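Local coordinates for protein cytochrome c552 (PDB 5ZE8) that probably carries electrons at low potential through its five covalently bound c-type hemes in a thermophilic purple sulfur photosynthetic bacterium, at residues Q78-P83 / M88-S93. Residues are numbered along the deposited sequence; the frame is centred on the assembly and turned at random.
Sequences QEVGDP and MVHKKS
Lys91 binds the returning loop to the last carbonyls of helix 70-79, and the His90 ring packs against one of them. The backbone N of Lys91 donates to Glu79 O at 2.8 Å in a nearly straight bond, with an N-H...O angle of 172°. The same oxygen sits over the centre of one face of the His90 ring, 3.8 Å above its plane, so a single carbonyl meets both backbone and imidazole. The Lys91 chain, extended beyond CG, runs over the helix end, with CG and CE each 3.5 Å from Val80 O. Its ammonium makes a weak hydrogen bond to Gln78 O and a further one to Gln77 O, meeting two carbonyls of the helix's last turn.

A water lies between Glu79 OE1 and His90 NE2, in the ring plane; its approach to OE1 is implausibly short, leaving that half of the bridge doubtful. The carboxylate and imidazole planes stand 75° apart. At the other ring nitrogen, ND1 accepts the backbone N-H groups of Lys92 and Ser93, both tilted out of the ring plane, which would hold the ring's rotation. A second water donates to Val80 O and accepts from Val89 N, beside Val80 O and Val89 O, two acceptors 3.3 Å apart.

In the apolar contact, Val80 CG1, anti to its own N (chi1 176°), rests 4.0 Å from Met88 CB. Separately, Met88 CG lies 3.5 Å from the carbonyl Asp82 O. Val80 also touches Pro97 and Cys99.

Here a loop folds back across the C-terminal end of a helix and engages its last carbonyls, within the cytochrome c554 and c-prime family region; Glu79, whose side chain touches a heme c, places the contact beside a heme pocket.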
loop_
_atom_site.group_PDB
_atom_site.type_symbol
_atom_site.label_atom_id
_atom_site.label_comp_id
_atom_site.label_asym_id
_atom_site.label_seq_id
_atom_site.Cartn_x
_atom_site.Cartn_y
_atom_site.Cartn_z
ATOM N N GLN A 78 10.317 -17.399 -2.296
ATOM C CA GLN A 78 10.829 -17.982 -1.052
ATOM C C GLN A 78 9.725 -18.692 -0.278
ATOM O O GLN A 78 9.992 -19.721 0.376
ATOM C CB GLN A 78 11.593 -16.955 -0.163
ATOM C CG GLN A 78 10.853 -16.456 1.115
ATOM C CD GLN A 78 11.560 -15.445 2.088
ATOM O OE1 GLN A 78 12.778 -15.257 2.073
ATOM N NE2 GLN A 78 10.741 -14.814 2.980
ATOM N N GLU A 79 8.496 -18.169 -0.293
ATOM C CA GLU A 79 7.448 -18.688 0.506
ATOM C C GLU A 79 6.452 -19.684 -0.139
ATOM O O GLU A 79 5.786 -20.472 0.546
ATOM C CB GLU A 79 6.629 -17.517 1.072
ATOM C CG GLU A 79 7.485 -16.667 1.969
ATOM C CD GLU A 79 6.726 -15.611 2.723
ATOM O OE1 GLU A 79 5.528 -15.769 2.875
ATOM O OE2 GLU A 79 7.324 -14.622 3.209
ATOM N N VAL A 80 6.412 -19.638 -1.453
ATOM C CA VAL A 80 5.486 -20.403 -2.256
ATOM C C VAL A 80 6.260 -21.155 -3.324
ATOM O O VAL A 80 6.270 -22.425 -3.309
ATOM C CB VAL A 80 4.381 -19.525 -2.943
ATOM C CG1 VAL A 80 3.479 -20.371 -3.851
ATOM C CG2 VAL A 80 3.602 -18.817 -1.867
ATOM N N GLY A 81 6.880 -20.454 -4.242
ATOM C CA GLY A 81 7.595 -21.092 -5.352
ATOM C C GLY A 81 7.476 -20.349 -6.634
ATOM O O GLY A 81 7.275 -19.123 -6.669
ATOM N N ASP A 82 7.671 -21.048 -7.749
ATOM C CA ASP A 82 7.749 -20.398 -9.060
ATOM C C ASP A 82 6.388 -19.810 -9.474
ATOM O O ASP A 82 5.416 -20.550 -9.559
ATOM C CB ASP A 82 8.149 -21.450 -10.066
ATOM C CG ASP A 82 8.507 -20.929 -11.405
ATOM O OD1 ASP A 82 7.989 -19.887 -11.900
ATOM O OD2 ASP A 82 9.405 -21.613 -12.039
ATOM N N PRO A 83 6.315 -18.513 -9.802
ATOM C CA PRO A 83 5.036 -17.977 -10.285
ATOM C C PRO A 83 4.658 -18.380 -11.688
ATOM O O PRO A 83 3.552 -18.062 -12.115
ATOM C CB PRO A 83 5.302 -16.455 -10.292
ATOM C CG PRO A 83 6.748 -16.346 -10.380
ATOM C CD PRO A 83 7.352 -17.490 -9.701
ATOM N N MET A 88 1.268 -24.836 -7.464
ATOM C CA MET A 88 2.052 -24.412 -6.340
ATOM C C MET A 88 1.178 -24.267 -5.072
ATOM O O MET A 88 -0.036 -24.065 -5.140
ATOM C CB MET A 88 2.724 -23.088 -6.620
ATOM C CG MET A 88 3.743 -23.080 -7.724
ATOM S SD MET A 88 5.196 -24.132 -7.390
ATOM C CE MET A 88 4.620 -25.746 -7.946
ATOM N N VAL A 89 1.837 -24.476 -3.933
ATOM C CA VAL A 89 1.243 -24.326 -2.593
ATOM C C VAL A 89 2.210 -23.570 -1.722
ATOM O O VAL A 89 3.400 -23.512 -1.984
ATOM C CB VAL A 89 0.821 -25.691 -1.925
ATOM C CG1 VAL A 89 -0.142 -26.414 -2.788
ATOM C CG2 VAL A 89 2.083 -26.507 -1.660
ATOM N N HIS A 90 1.699 -23.034 -0.643
ATOM C CA HIS A 90 2.548 -22.437 0.344
ATOM C C HIS A 90 3.529 -23.442 0.975
ATOM O O HIS A 90 3.161 -24.617 1.234
ATOM C CB HIS A 90 1.629 -21.797 1.342
ATOM C CG HIS A 90 2.311 -20.872 2.270
ATOM N ND1 HIS A 90 2.974 -21.292 3.406
ATOM C CD2 HIS A 90 2.431 -19.518 2.235
ATOM C CE1 HIS A 90 3.443 -20.225 4.048
ATOM N NE2 HIS A 90 3.133 -19.141 3.339
ATOM N N LYS A 91 4.794 -23.089 1.074
ATOM C CA LYS A 91 5.840 -24.067 1.493
ATOM C C LYS A 91 5.702 -24.519 2.922
ATOM O O LYS A 91 6.345 -25.514 3.289
ATOM C CB LYS A 91 7.230 -23.518 1.254
ATOM C CG LYS A 91 7.668 -23.467 -0.230
ATOM C CD LYS A 91 9.055 -22.829 -0.352
ATOM C CE LYS A 91 9.444 -22.436 -1.773
ATOM N NZ LYS A 91 10.732 -21.668 -1.777
ATOM N N LYS A 92 4.911 -23.825 3.735
ATOM C CA LYS A 92 4.611 -24.195 5.154
ATOM C C LYS A 92 3.283 -24.758 5.312
ATOM O O LYS A 92 3.233 -25.892 5.835
ATOM C CB LYS A 92 4.766 -23.052 6.136
ATOM C CG LYS A 92 6.165 -22.542 6.090
ATOM C CD LYS A 92 6.489 -21.764 7.327
ATOM C CE LYS A 92 7.036 -22.680 8.406
ATOM N NZ LYS A 92 7.288 -21.916 9.672
ATOM N N SER A 93 2.237 -24.117 4.792
ATOM C CA SER A 93 0.886 -24.545 5.011
ATOM C C SER A 93 0.405 -25.609 4.002
ATOM O O SER A 93 -0.612 -26.263 4.254
ATOM C CB SER A 93 -0.083 -23.380 5.033
ATOM O OG SER A 93 -0.427 -23.005 3.670
HETATM O O HOH W 1 3.733 -16.638 4.280
HETATM O O HOH W 2 4.649 -24.860 -4.118
#